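Local coordinates for protein PurR transcriptional regulator (Vibrio parahaemolyticus, PDB 3D8U) that probably acts as a DNA-binding transcription regulator of the LacI/PurR family, the crystallised part having the two-subdomain fold of periplasmic binding proteins, at residues A184-H189 with A212-E217; P23-A28 with T241-K246; I88-S93 with G101-E106. One frame throughout, in Å; residues are numbered along the deposited sequence.

Contact 1 of 3, residues A184-H189 with A212-E217; sequences ALVCSH and AIICLE
Val186 and Ile214 lie side by side at the apolar centre, pointing the same way from neighbouring parallel strands, with Val186 CG2 4.0 Å from Ile214 CG2. The strands belong to a beta-alpha-beta unit, 184-187 and 212-215 joined through helix 190-203, in the Rossmann-like sheet of the periplasmic-binding-protein fold. With CG1 anti to its backbone N (chi1 180°), Val186 turns this methyl to Leu216, where CG1 meets CD1 at 3.4 Å. Ala184 and Ala212 extend the same face, which is packed by helices 104-117 and 133-148. Leu185 and Ile213, and then Cys187 and Cys215, occupy the other face.

Between the two faces the backbones are joined by a parallel ladder. Leu185 N donates to Ala212 O, Leu185 O accepts from Ile214 N at 2.9 Å, and Cys187 N meets Ile214 O almost straight (170°). Leu216 N reaches Cys187 O at 2.8 Å, the last of the four bonds. The polar edge follows: His189 NE2 bonds Glu15 and Glu217 OE2 bonds Tyr236 OH, while the backbone N of Glu217 turns back to donate to Cys215 SG at 3.4 Å.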
ATOM      1  N   ALA B 184      24.449   2.883 -12.569  1.00 84.24           N
ATOM      2  CA  ALA B 184      23.128   3.422 -12.210  1.00 85.17           C
ATOM      3  C   ALA B 184      22.029   2.331 -12.229  1.00 85.56           C
ATOM      4  O   ALA B 184      22.212   1.252 -12.833  1.00 85.84           O
ATOM      5  CB  ALA B 184      22.754   4.589 -13.104  1.00 84.51           C
ATOM      6  N   LEU B 185      20.896   2.626 -11.605  1.00 85.03           N
ATOM      7  CA  LEU B 185      19.801   1.691 -11.601  1.00 85.80           C
ATOM      8  C   LEU B 185      18.473   2.314 -11.977  1.00 86.02           C
ATOM      9  O   LEU B 185      18.150   3.413 -11.501  1.00 86.98           O
ATOM     10  CB  LEU B 185      19.671   1.131 -10.201  1.00 86.34           C
ATOM     11  CG  LEU B 185      19.942  -0.326  -9.875  1.00 86.70           C
ATOM     12  CD1 LEU B 185      20.905  -0.927 -10.833  1.00 86.48           C
ATOM     13  CD2 LEU B 185      20.472  -0.387  -8.443  1.00 88.38           C
ATOM     14  N   VAL B 186      17.688   1.629 -12.806  1.00 85.70           N
ATOM     15  CA  VAL B 186      16.294   2.039 -13.007  1.00 85.61           C
ATOM     16  C   VAL B 186      15.446   1.038 -12.255  1.00 86.01           C
ATOM     17  O   VAL B 186      15.495  -0.143 -12.541  1.00 87.31           O
ATOM     18  CB  VAL B 186      15.835   1.987 -14.485  1.00 85.41           C
ATOM     19  CG1 VAL B 186      14.388   2.421 -14.605  1.00 83.63           C
ATOM     20  CG2 VAL B 186      16.697   2.839 -15.378  1.00 84.62           C
ATOM     21  N   CYS B 187      14.660   1.490 -11.307  1.00 85.81           N
ATOM     22  CA  CYS B 187      13.779   0.597 -10.602  1.00 85.82           C
ATOM     23  C   CYS B 187      12.340   0.788 -11.027  1.00 85.90           C
ATOM     24  O   CYS B 187      11.824   1.935 -11.051  1.00 86.76           O
ATOM     25  CB  CYS B 187      13.863   0.899  -9.127  1.00 86.09           C
ATOM     26  SG  CYS B 187      15.484   0.607  -8.536  1.00 87.05           S
ATOM     27  N   SER B 188      11.666  -0.324 -11.298  1.00 84.47           N
ATOM     28  CA  SER B 188      10.292  -0.249 -11.723  1.00 83.85           C
ATOM     29  C   SER B 188       9.371   0.367 -10.656  1.00 83.36           C
ATOM     30  O   SER B 188       8.338   0.972 -11.002  1.00 83.50           O
ATOM     31  CB  SER B 188       9.791  -1.626 -12.078  1.00 83.72           C
ATOM     32  OG  SER B 188       9.482  -2.330 -10.902  1.00 84.32           O
ATOM     33  N   HIS B 189       9.759   0.221  -9.388  1.00 81.70           N
ATOM     34  CA  HIS B 189       8.880   0.483  -8.258  1.00 80.68           C
ATOM     35  C   HIS B 189       9.644   1.103  -7.122  1.00 81.83           C
ATOM     36  O   HIS B 189      10.849   0.895  -6.964  1.00 82.07           O
ATOM     37  CB  HIS B 189       8.326  -0.821  -7.693  1.00 79.68           C
ATOM     38  CG  HIS B 189       7.172  -1.367  -8.446  1.00 75.29           C
ATOM     39  ND1 HIS B 189       7.275  -1.795  -9.747  1.00 73.05           N
ATOM     40  CD2 HIS B 189       5.892  -1.582  -8.074  1.00 72.69           C
ATOM     41  CE1 HIS B 189       6.100  -2.242 -10.151  1.00 73.77           C
ATOM     42  NE2 HIS B 189       5.240  -2.121  -9.155  1.00 71.70           N
ATOM     43  N   ALA B 212      24.076   5.743  -9.406  1.00 80.88           N
ATOM     44  CA  ALA B 212      22.943   6.645  -9.446  1.00 81.25           C
ATOM     45  C   ALA B 212      21.649   5.837  -9.434  1.00 81.18           C
ATOM     46  O   ALA B 212      21.622   4.727  -9.935  1.00 82.19           O
ATOM     47  CB  ALA B 212      23.013   7.490 -10.673  1.00 81.61           C
ATOM     48  N   ILE B 213      20.567   6.371  -8.893  1.00 80.88           N
ATOM     49  CA  ILE B 213      19.335   5.583  -8.825  1.00 80.85           C
ATOM     50  C   ILE B 213      18.135   6.367  -9.346  1.00 81.76           C
ATOM     51  O   ILE B 213      17.997   7.573  -9.081  1.00 82.66           O
ATOM     52  CB  ILE B 213      19.049   5.080  -7.357  1.00 80.89           C
ATOM     53  CG1 ILE B 213      20.032   3.971  -6.931  1.00 79.90           C
ATOM     54  CG2 ILE B 213      17.632   4.529  -7.216  1.00 79.91           C
ATOM     55  CD1 ILE B 213      20.032   3.659  -5.414  1.00 79.26           C
ATOM     56  N   ILE B 214      17.228   5.706 -10.052  1.00 81.46           N
ATOM     57  CA  ILE B 214      16.027   6.435 -10.477  1.00 81.24           C
ATOM     58  C   ILE B 214      14.792   5.546 -10.417  1.00 81.42           C
ATOM     59  O   ILE B 214      14.801   4.425 -10.938  1.00 81.87           O
ATOM     60  CB  ILE B 214      16.221   7.078 -11.888  1.00 81.39           C
ATOM     61  CG1 ILE B 214      15.086   8.072 -12.153  1.00 81.23           C
ATOM     62  CG2 ILE B 214      16.432   5.988 -12.988  1.00 80.21           C
ATOM     63  CD1 ILE B 214      14.908   8.484 -13.564  1.00 77.98           C
ATOM     64  N   CYS B 215      13.733   6.027  -9.780  1.00 81.39           N
ATOM     65  CA  CYS B 215      12.565   5.172  -9.537  1.00 81.35           C
ATOM     66  C   CYS B 215      11.501   5.499 -10.532  1.00 81.30           C
ATOM     67  O   CYS B 215      11.337   6.652 -10.896  1.00 81.66           O
ATOM     68  CB  CYS B 215      12.022   5.383  -8.139  1.00 81.07           C
ATOM     69  SG  CYS B 215      10.421   4.586  -7.843  1.00 82.39           S
ATOM     70  N   LEU B 216      10.771   4.496 -10.984  1.00 81.28           N
ATOM     71  CA  LEU B 216       9.827   4.722 -12.090  1.00 81.05           C
ATOM     72  C   LEU B 216       8.421   5.133 -11.637  1.00 81.11           C
ATOM     73  O   LEU B 216       7.552   5.409 -12.469  1.00 80.38           O
ATOM     74  CB  LEU B 216       9.747   3.460 -12.949  1.00 81.16           C
ATOM     75  CG  LEU B 216      10.397   3.436 -14.338  1.00 80.91           C
ATOM     76  CD1 LEU B 216      11.582   4.390 -14.504  1.00 81.11           C
ATOM     77  CD2 LEU B 216      10.795   2.010 -14.715  1.00 80.76           C
ATOM     78  N   GLU B 217       8.203   5.148 -10.318  1.00 81.12           N
ATOM     79  CA  GLU B 217       6.893   5.435  -9.742  1.00 81.87           C
ATOM     80  C   GLU B 217       7.082   5.814  -8.295  1.00 81.92           C
ATOM     81  O   GLU B 217       6.735   5.055  -7.392  1.00 82.86           O
ATOM     82  CB  GLU B 217       5.938   4.239  -9.862  1.00 81.14           C
ATOM     83  CG  GLU B 217       4.480   4.595  -9.616  1.00 82.40           C
ATOM     84  CD  GLU B 217       3.606   3.422  -9.124  1.00 83.80           C
ATOM     85  OE1 GLU B 217       4.115   2.513  -8.391  1.00 86.52           O
ATOM     86  OE2 GLU B 217       2.383   3.433  -9.447  1.00 85.86           O
TER

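Contact 2 of 3, residues P23-A28 with T241-K246; sequences PSFQQA and TKAAEK
Two helices of the subdomain that contains the N terminus, 16-32 and 236-251, meet here through Ala28, Phe25 and Ser24 on one and Thr241, Ala243 and Ala244 on the other. Their short segments run in broadly the same direction, with axes 8.1 Å apart and a crossing angle of -40°. Small side chains allow the approach: Ala28 CB touches Ala244 CB at 3.7 Å, and Thr241 CG2 also lies beside Ala28 CB, which thus bridges one turn of the opposing helix.

Phe25 flanks this pair of alanines. Its CG is anti to the backbone N (chi1 -174°), and the outer part of the ring comes nearer to helix 236-251 than its CB direction suggests. CE1 presents the ring edge to the backbone N of Ala244 at 3.5 Å and lies 3.8 Å from Ala243 CB. Phe25 also stacks on Phe21 and touches Leu36 of strand 36-40. In the fold, the chain comes back to this subdomain after building the second sheet, and helix 236-251 packs beside the early helix 16-32.

The hydroxyls look to carbonyls of helix 236-251 itself: Ser24 OG bonds Glu237 O across the interface, and Thr241 OG1 bonds Arg238 O, three residues back. In the same segment as Ser24, Pro23 and Gln26 pack against Asp42 and Gln47 of the second subunit.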
ATOM      1  N   PRO B  23      -9.935   6.864  -3.802  1.00 83.25           N
ATOM      2  CA  PRO B  23     -10.713   7.766  -2.954  1.00 83.05           C
ATOM      3  C   PRO B  23     -11.209   9.034  -3.662  1.00 82.81           C
ATOM      4  O   PRO B  23     -12.179   9.646  -3.202  1.00 82.76           O
ATOM      5  CB  PRO B  23      -9.750   8.115  -1.801  1.00 82.87           C
ATOM      6  CG  PRO B  23      -8.508   7.353  -2.047  1.00 83.15           C
ATOM      7  CD  PRO B  23      -8.498   6.968  -3.499  1.00 83.48           C
ATOM      8  N   SER B  24     -10.564   9.429  -4.756  1.00 82.38           N
ATOM      9  CA  SER B  24     -11.053  10.580  -5.506  1.00 81.93           C
ATOM     10  C   SER B  24     -11.972  10.103  -6.618  1.00 81.59           C
ATOM     11  O   SER B  24     -12.729  10.886  -7.185  1.00 81.40           O
ATOM     12  CB  SER B  24      -9.903  11.439  -6.043  1.00 82.17           C
ATOM     13  OG  SER B  24      -9.321  10.895  -7.212  1.00 82.10           O
ATOM     14  N   PHE B  25     -11.889   8.811  -6.922  1.00 81.10           N
ATOM     15  CA  PHE B  25     -12.838   8.188  -7.821  1.00 80.93           C
ATOM     16  C   PHE B  25     -14.125   7.936  -7.065  1.00 81.32           C
ATOM     17  O   PHE B  25     -15.188   7.859  -7.663  1.00 81.63           O
ATOM     18  CB  PHE B  25     -12.287   6.877  -8.376  1.00 80.67           C
ATOM     19  CG  PHE B  25     -13.168   6.238  -9.425  1.00 80.49           C
ATOM     20  CD1 PHE B  25     -13.190   6.718 -10.730  1.00 80.67           C
ATOM     21  CD2 PHE B  25     -13.973   5.155  -9.111  1.00 80.65           C
ATOM     22  CE1 PHE B  25     -13.997   6.130 -11.698  1.00 79.47           C
ATOM     23  CE2 PHE B  25     -14.787   4.566 -10.078  1.00 79.58           C
ATOM     24  CZ  PHE B  25     -14.796   5.057 -11.369  1.00 78.92           C
ATOM     25  N   GLN B  26     -14.028   7.792  -5.745  1.00 81.80           N
ATOM     26  CA  GLN B  26     -15.215   7.697  -4.912  1.00 82.18           C
ATOM     27  C   GLN B  26     -15.847   9.078  -4.804  1.00 82.40           C
ATOM     28  O   GLN B  26     -17.039   9.223  -5.095  1.00 82.79           O
ATOM     29  CB  GLN B  26     -14.904   7.118  -3.524  1.00 82.30           C
ATOM     30  CG  GLN B  26     -16.120   6.991  -2.577  1.00 82.85           C
ATOM     31  CD  GLN B  26     -16.827   5.631  -2.635  1.00 84.06           C
ATOM     32  OE1 GLN B  26     -16.260   4.596  -2.256  1.00 84.93           O
ATOM     33  NE2 GLN B  26     -18.082   5.637  -3.070  1.00 83.84           N
ATOM     34  N   GLN B  27     -15.053  10.085  -4.416  1.00 82.32           N
ATOM     35  CA  GLN B  27     -15.572  11.458  -4.189  1.00 82.26           C
ATOM     36  C   GLN B  27     -16.361  11.971  -5.380  1.00 81.40           C
ATOM     37  O   GLN B  27     -17.544  12.303  -5.263  1.00 81.12           O
ATOM     38  CB  GLN B  27     -14.446  12.459  -3.890  1.00 82.33           C
ATOM     39  CG  GLN B  27     -13.807  12.369  -2.498  1.00 82.94           C
ATOM     40  CD  GLN B  27     -12.439  13.074  -2.432  1.00 83.39           C
ATOM     41  OE1 GLN B  27     -11.636  13.027  -3.390  1.00 84.98           O
ATOM     42  NE2 GLN B  27     -12.167  13.723  -1.300  1.00 83.49           N
ATOM     43  N   ALA B  28     -15.689  12.009  -6.525  1.00 80.74           N
ATOM     44  CA  ALA B  28     -16.251  12.569  -7.747  1.00 80.28           C
ATOM     45  C   ALA B  28     -17.560  11.885  -8.105  1.00 79.73           C
ATOM     46  O   ALA B  28     -18.578  12.533  -8.318  1.00 79.34           O
ATOM     47  CB  ALA B  28     -15.259  12.442  -8.875  1.00 80.26           C
ATOM     48  N   THR B 241     -10.540  11.484 -10.416  1.00 76.40           N
ATOM     49  CA  THR B 241     -11.613  12.367 -10.884  1.00 76.00           C
ATOM     50  C   THR B 241     -11.847  12.288 -12.391  1.00 75.96           C
ATOM     51  O   THR B 241     -12.992  12.260 -12.836  1.00 75.72           O
ATOM     52  CB  THR B 241     -11.496  13.838 -10.411  1.00 75.64           C
ATOM     53  OG1 THR B 241     -10.169  14.121  -9.977  1.00 75.36           O
ATOM     54  CG2 THR B 241     -12.399  14.063  -9.249  1.00 75.66           C
ATOM     55  N   LYS B 242     -10.772  12.207 -13.167  1.00 76.13           N
ATOM     56  CA  LYS B 242     -10.901  12.226 -14.623  1.00 76.38           C
ATOM     57  C   LYS B 242     -11.568  10.973 -15.158  1.00 76.06           C
ATOM     58  O   LYS B 242     -12.379  11.043 -16.075  1.00 75.80           O
ATOM     59  CB  LYS B 242      -9.558  12.493 -15.303  1.00 76.48           C
ATOM     60  CG  LYS B 242      -8.949  13.820 -14.861  1.00 78.46           C
ATOM     61  CD  LYS B 242      -8.646  14.760 -16.028  1.00 81.61           C
ATOM     62  CE  LYS B 242      -8.687  16.230 -15.560  1.00 83.14           C
ATOM     63  NZ  LYS B 242      -8.331  17.211 -16.639  1.00 84.93           N
ATOM     64  N   ALA B 243     -11.233   9.833 -14.569  1.00 76.28           N
ATOM     65  CA  ALA B 243     -11.911   8.585 -14.890  1.00 76.51           C
ATOM     66  C   ALA B 243     -13.402   8.764 -14.632  1.00 76.75           C
ATOM     67  O   ALA B 243     -14.228   8.606 -15.533  1.00 77.08           O
ATOM     68  CB  ALA B 243     -11.366   7.455 -14.055  1.00 76.32           C
ATOM     69  N   ALA B 244     -13.740   9.122 -13.401  1.00 76.62           N
ATOM     70  CA  ALA B 244     -15.124   9.373 -13.044  1.00 76.64           C
ATOM     71  C   ALA B 244     -15.820  10.304 -14.042  1.00 76.53           C
ATOM     72  O   ALA B 244     -16.917  10.002 -14.516  1.00 76.69           O
ATOM     73  CB  ALA B 244     -15.207   9.938 -11.634  1.00 76.78           C
ATOM     74  N   GLU B 245     -15.171  11.420 -14.364  1.00 76.15           N
ATOM     75  CA  GLU B 245     -15.742  12.398 -15.271  1.00 75.78           C
ATOM     76  C   GLU B 245     -16.055  11.754 -16.619  1.00 75.33           C
ATOM     77  O   GLU B 245     -17.176  11.859 -17.112  1.00 75.39           O
ATOM     78  CB  GLU B 245     -14.804  13.596 -15.437  1.00 75.89           C
ATOM     79  CG  GLU B 245     -14.908  14.674 -14.339  1.00 76.04           C
ATOM     80  CD  GLU B 245     -14.093  15.942 -14.673  1.00 76.60           C
ATOM     81  OE1 GLU B 245     -13.346  16.420 -13.786  1.00 76.90           O
ATOM     82  OE2 GLU B 245     -14.193  16.462 -15.820  1.00 77.96           O
ATOM     83  N   LYS B 246     -15.071  11.067 -17.191  1.00 75.10           N
ATOM     84  CA  LYS B 246     -15.221  10.413 -18.495  1.00 74.88           C
ATOM     85  C   LYS B 246     -16.417   9.462 -18.515  1.00 74.77           C
ATOM     86  O   LYS B 246     -17.181   9.442 -19.480  1.00 74.69           O
ATOM     87  CB  LYS B 246     -13.926   9.688 -18.906  1.00 74.88           C
TER

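Contact 3 of 3, residues I88-S93 with G101-E106; sequences IAELSS and GVDHFE
Glu90 reaches from the loop after strand 85-88 to the start of helix 104-117, where its OE2 accepts from His104 N at 2.9 Å. The bond is nearly straight, 171° at the hydrogen, and the donor lies close to the direction of the carboxylate C-O bond. The extended Glu90 chain (chi2 172°) carries CD to the edge of the His104 imidazole, with OE2 3.4 Å from His104 CD2. Carboxylate and ring planes stand 77° apart, and the two side chains cross at about a right angle. One face of the same ring is covered by Val102, whose CG2 sits over the ring centre.

The tight part of the contact is at Gly101, where the CA atoms of Gly101 and Ala89 are 4.5 Å apart and no side chain comes between; Gly101 CA makes a CA-H...O contact of 3.5 Å with Ala89 O.

Toward solvent the contact thins. Asp103, the exposed N-cap residue, turns its carboxylate to its own helix: OD2 accepts from Glu106 N at 3.0 Å, the donor lying above the carboxylate plane. Its OD2 is 4.4 Å from Glu90 OE2, a proximity of like charges that the amino end of the helix would tend to ease.

Beyond the pair, Glu90 touches Arg137 and His104 touches Thr134, both on helix 133-148, while Ala89 is backbone-bonded to Ile100 of edge strand 98-100. The contact thus sits where the chain leaves the first sheet for helix 104-117 of the other subdomain.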
ATOM      1  N   ILE B  88      -8.729   1.133 -17.193  1.00 80.58           N
ATOM      2  CA  ILE B  88      -7.564   1.892 -16.769  1.00 80.18           C
ATOM      3  C   ILE B  88      -6.406   1.121 -17.367  1.00 80.40           C
ATOM      4  O   ILE B  88      -5.904   0.159 -16.777  1.00 80.38           O
ATOM      5  CB  ILE B  88      -7.407   2.016 -15.240  1.00 80.03           C
ATOM      6  CG1 ILE B  88      -8.749   2.336 -14.553  1.00 80.46           C
ATOM      7  CG2 ILE B  88      -6.335   3.040 -14.897  1.00 78.46           C
ATOM      8  CD1 ILE B  88      -9.494   3.603 -15.056  1.00 80.24           C
ATOM      9  N   ALA B  89      -6.032   1.536 -18.571  1.00 80.44           N
ATOM     10  CA  ALA B  89      -5.106   0.809 -19.403  1.00 81.04           C
ATOM     11  C   ALA B  89      -4.599   1.728 -20.522  1.00 81.37           C
ATOM     12  O   ALA B  89      -5.239   2.744 -20.822  1.00 81.22           O
ATOM     13  CB  ALA B  89      -5.780  -0.441 -19.977  1.00 81.17           C
ATOM     14  N   GLU B  90      -3.454   1.362 -21.115  1.00 81.45           N
ATOM     15  CA  GLU B  90      -2.764   2.183 -22.117  1.00 81.75           C
ATOM     16  C   GLU B  90      -3.442   2.040 -23.454  1.00 81.75           C
ATOM     17  O   GLU B  90      -3.812   3.024 -24.085  1.00 81.64           O
ATOM     18  CB  GLU B  90      -1.294   1.758 -22.244  1.00 81.93           C
ATOM     19  CG  GLU B  90      -0.519   1.826 -20.921  1.00 82.80           C
ATOM     20  CD  GLU B  90       0.882   1.227 -20.983  1.00 81.61           C
ATOM     21  OE1 GLU B  90       1.005  -0.017 -20.896  1.00 80.54           O
ATOM     22  OE2 GLU B  90       1.853   2.009 -21.088  1.00 80.74           O
ATOM     23  N   LEU B  91      -3.581   0.791 -23.877  1.00 82.07           N
ATOM     24  CA  LEU B  91      -4.359   0.429 -25.043  1.00 82.27           C
ATOM     25  C   LEU B  91      -5.641  -0.219 -24.526  1.00 82.36           C
ATOM     26  O   LEU B  91      -5.671  -0.712 -23.389  1.00 82.34           O
ATOM     27  CB  LEU B  91      -3.554  -0.518 -25.947  1.00 82.22           C
ATOM     28  CG  LEU B  91      -3.404  -2.028 -25.676  1.00 82.26           C
ATOM     29  CD1 LEU B  91      -2.424  -2.648 -26.695  1.00 81.08           C
ATOM     30  CD2 LEU B  91      -2.985  -2.379 -24.236  1.00 81.66           C
ATOM     31  N   SER B  92      -6.694  -0.208 -25.339  1.00 82.50           N
ATOM     32  CA  SER B  92      -7.989  -0.734 -24.910  1.00 82.81           C
ATOM     33  C   SER B  92      -8.524  -1.852 -25.807  1.00 82.85           C
ATOM     34  O   SER B  92      -8.665  -1.677 -27.020  1.00 83.04           O
ATOM     35  CB  SER B  92      -9.011   0.395 -24.810  1.00 82.74           C
ATOM     36  OG  SER B  92      -9.374   0.849 -26.097  1.00 83.60           O
ATOM     37  N   SER B  93      -8.829  -2.995 -25.196  1.00 82.93           N
ATOM     38  CA  SER B  93      -9.427  -4.128 -25.898  1.00 83.14           C
ATOM     39  C   SER B  93     -10.809  -3.745 -26.417  1.00 83.33           C
ATOM     40  O   SER B  93     -11.310  -2.668 -26.092  1.00 83.49           O
ATOM     41  CB  SER B  93      -9.519  -5.342 -24.970  1.00 83.20           C
ATOM     42  OG  SER B  93     -10.277  -5.056 -23.804  1.00 83.09           O
ATOM     43  N   GLY B 101      -5.032   5.739 -19.202  1.00 80.83           N
ATOM     44  CA  GLY B 101      -3.850   5.073 -18.671  1.00 79.92           C
ATOM     45  C   GLY B 101      -2.614   5.852 -19.045  1.00 79.40           C
ATOM     46  O   GLY B 101      -2.656   6.660 -19.961  1.00 79.16           O
ATOM     47  N   VAL B 102      -1.510   5.632 -18.337  1.00 78.88           N
ATOM     48  CA  VAL B 102      -0.291   6.331 -18.693  1.00 78.43           C
ATOM     49  C   VAL B 102       0.443   5.486 -19.717  1.00 78.66           C
ATOM     50  O   VAL B 102       0.133   4.311 -19.900  1.00 78.78           O
ATOM     51  CB  VAL B 102       0.623   6.681 -17.479  1.00 78.27           C
ATOM     52  CG1 VAL B 102      -0.198   7.108 -16.287  1.00 78.12           C
ATOM     53  CG2 VAL B 102       1.533   5.532 -17.111  1.00 77.88           C
ATOM     54  N   ASP B 103       1.389   6.109 -20.405  1.00 78.48           N
ATOM     55  CA  ASP B 103       2.265   5.417 -21.303  1.00 78.11           C
ATOM     56  C   ASP B 103       3.573   5.173 -20.565  1.00 77.65           C
ATOM     57  O   ASP B 103       4.416   6.056 -20.418  1.00 77.39           O
ATOM     58  CB  ASP B 103       2.455   6.242 -22.580  1.00 78.30           C
ATOM     59  CG  ASP B 103       3.643   5.794 -23.410  1.00 79.56           C
ATOM     60  OD1 ASP B 103       3.773   6.314 -24.523  1.00 81.69           O
ATOM     61  OD2 ASP B 103       4.462   4.951 -22.966  1.00 82.57           O
ATOM     62  N   HIS B 104       3.745   3.941 -20.120  1.00 77.71           N
ATOM     63  CA  HIS B 104       4.879   3.588 -19.284  1.00 77.55           C
ATOM     64  C   HIS B 104       6.185   3.572 -20.059  1.00 77.58           C
ATOM     65  O   HIS B 104       7.266   3.811 -19.484  1.00 77.98           O
ATOM     66  CB  HIS B 104       4.610   2.260 -18.625  1.00 77.09           C
ATOM     67  CG  HIS B 104       3.501   2.314 -17.629  1.00 78.95           C
ATOM     68  ND1 HIS B 104       3.687   2.738 -16.326  1.00 80.05           N
ATOM     69  CD2 HIS B 104       2.186   2.009 -17.741  1.00 80.65           C
ATOM     70  CE1 HIS B 104       2.542   2.670 -15.674  1.00 80.66           C
ATOM     71  NE2 HIS B 104       1.614   2.231 -16.509  1.00 81.52           N
ATOM     72  N   PHE B 105       6.077   3.325 -21.362  1.00 77.03           N
ATOM     73  CA  PHE B 105       7.237   3.285 -22.233  1.00 76.98           C
ATOM     74  C   PHE B 105       7.970   4.610 -22.166  1.00 77.19           C
ATOM     75  O   PHE B 105       9.176   4.620 -21.913  1.00 77.09           O
ATOM     76  CB  PHE B 105       6.789   2.974 -23.660  1.00 77.18           C
ATOM     77  CG  PHE B 105       7.893   2.824 -24.644  1.00 76.49           C
ATOM     78  CD1 PHE B 105       8.509   1.602 -24.828  1.00 78.32           C
ATOM     79  CD2 PHE B 105       8.281   3.889 -25.437  1.00 76.70           C
ATOM     80  CE1 PHE B 105       9.535   1.454 -25.783  1.00 78.10           C
ATOM     81  CE2 PHE B 105       9.295   3.752 -26.397  1.00 76.12           C
ATOM     82  CZ  PHE B 105       9.915   2.537 -26.568  1.00 76.31           C
ATOM     83  N   GLU B 106       7.246   5.723 -22.359  1.00 76.95           N
ATOM     84  CA  GLU B 106       7.878   7.034 -22.308  1.00 77.23           C
ATOM     85  C   GLU B 106       8.521   7.207 -20.943  1.00 77.15           C
ATOM     86  O   GLU B 106       9.644   7.685 -20.820  1.00 76.58           O
ATOM     87  CB  GLU B 106       6.892   8.171 -22.624  1.00 77.36           C
ATOM     88  CG  GLU B 106       7.523   9.597 -22.647  1.00 80.90           C
ATOM     89  CD  GLU B 106       8.689   9.760 -23.684  1.00 88.97           C
ATOM     90  OE1 GLU B 106       9.886   9.801 -23.267  1.00 93.40           O
ATOM     91  OE2 GLU B 106       8.430   9.838 -24.916  1.00 88.23           O
TER

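In the fold
From the N terminus, the first segment met is 23-28 in helix 16-32, whose partner 241-246 comes more than 200 residues later; contact 2 therefore closes a long loop that encloses both other contacts. Contact 3 comes next and closes a short loop around strand 98-100, where the chain passes from the first sheet into helix 104-117. Contact 1 follows in series, closing the loop that holds helix 190-203, between two strands of the second sheet. None of the loops cross. Contacts 1 and 2 lie on opposite sides of the chain's centre, their centres about 29 Å apart, one in each subdomain, while contact 3 lies at a passage between the subdomains.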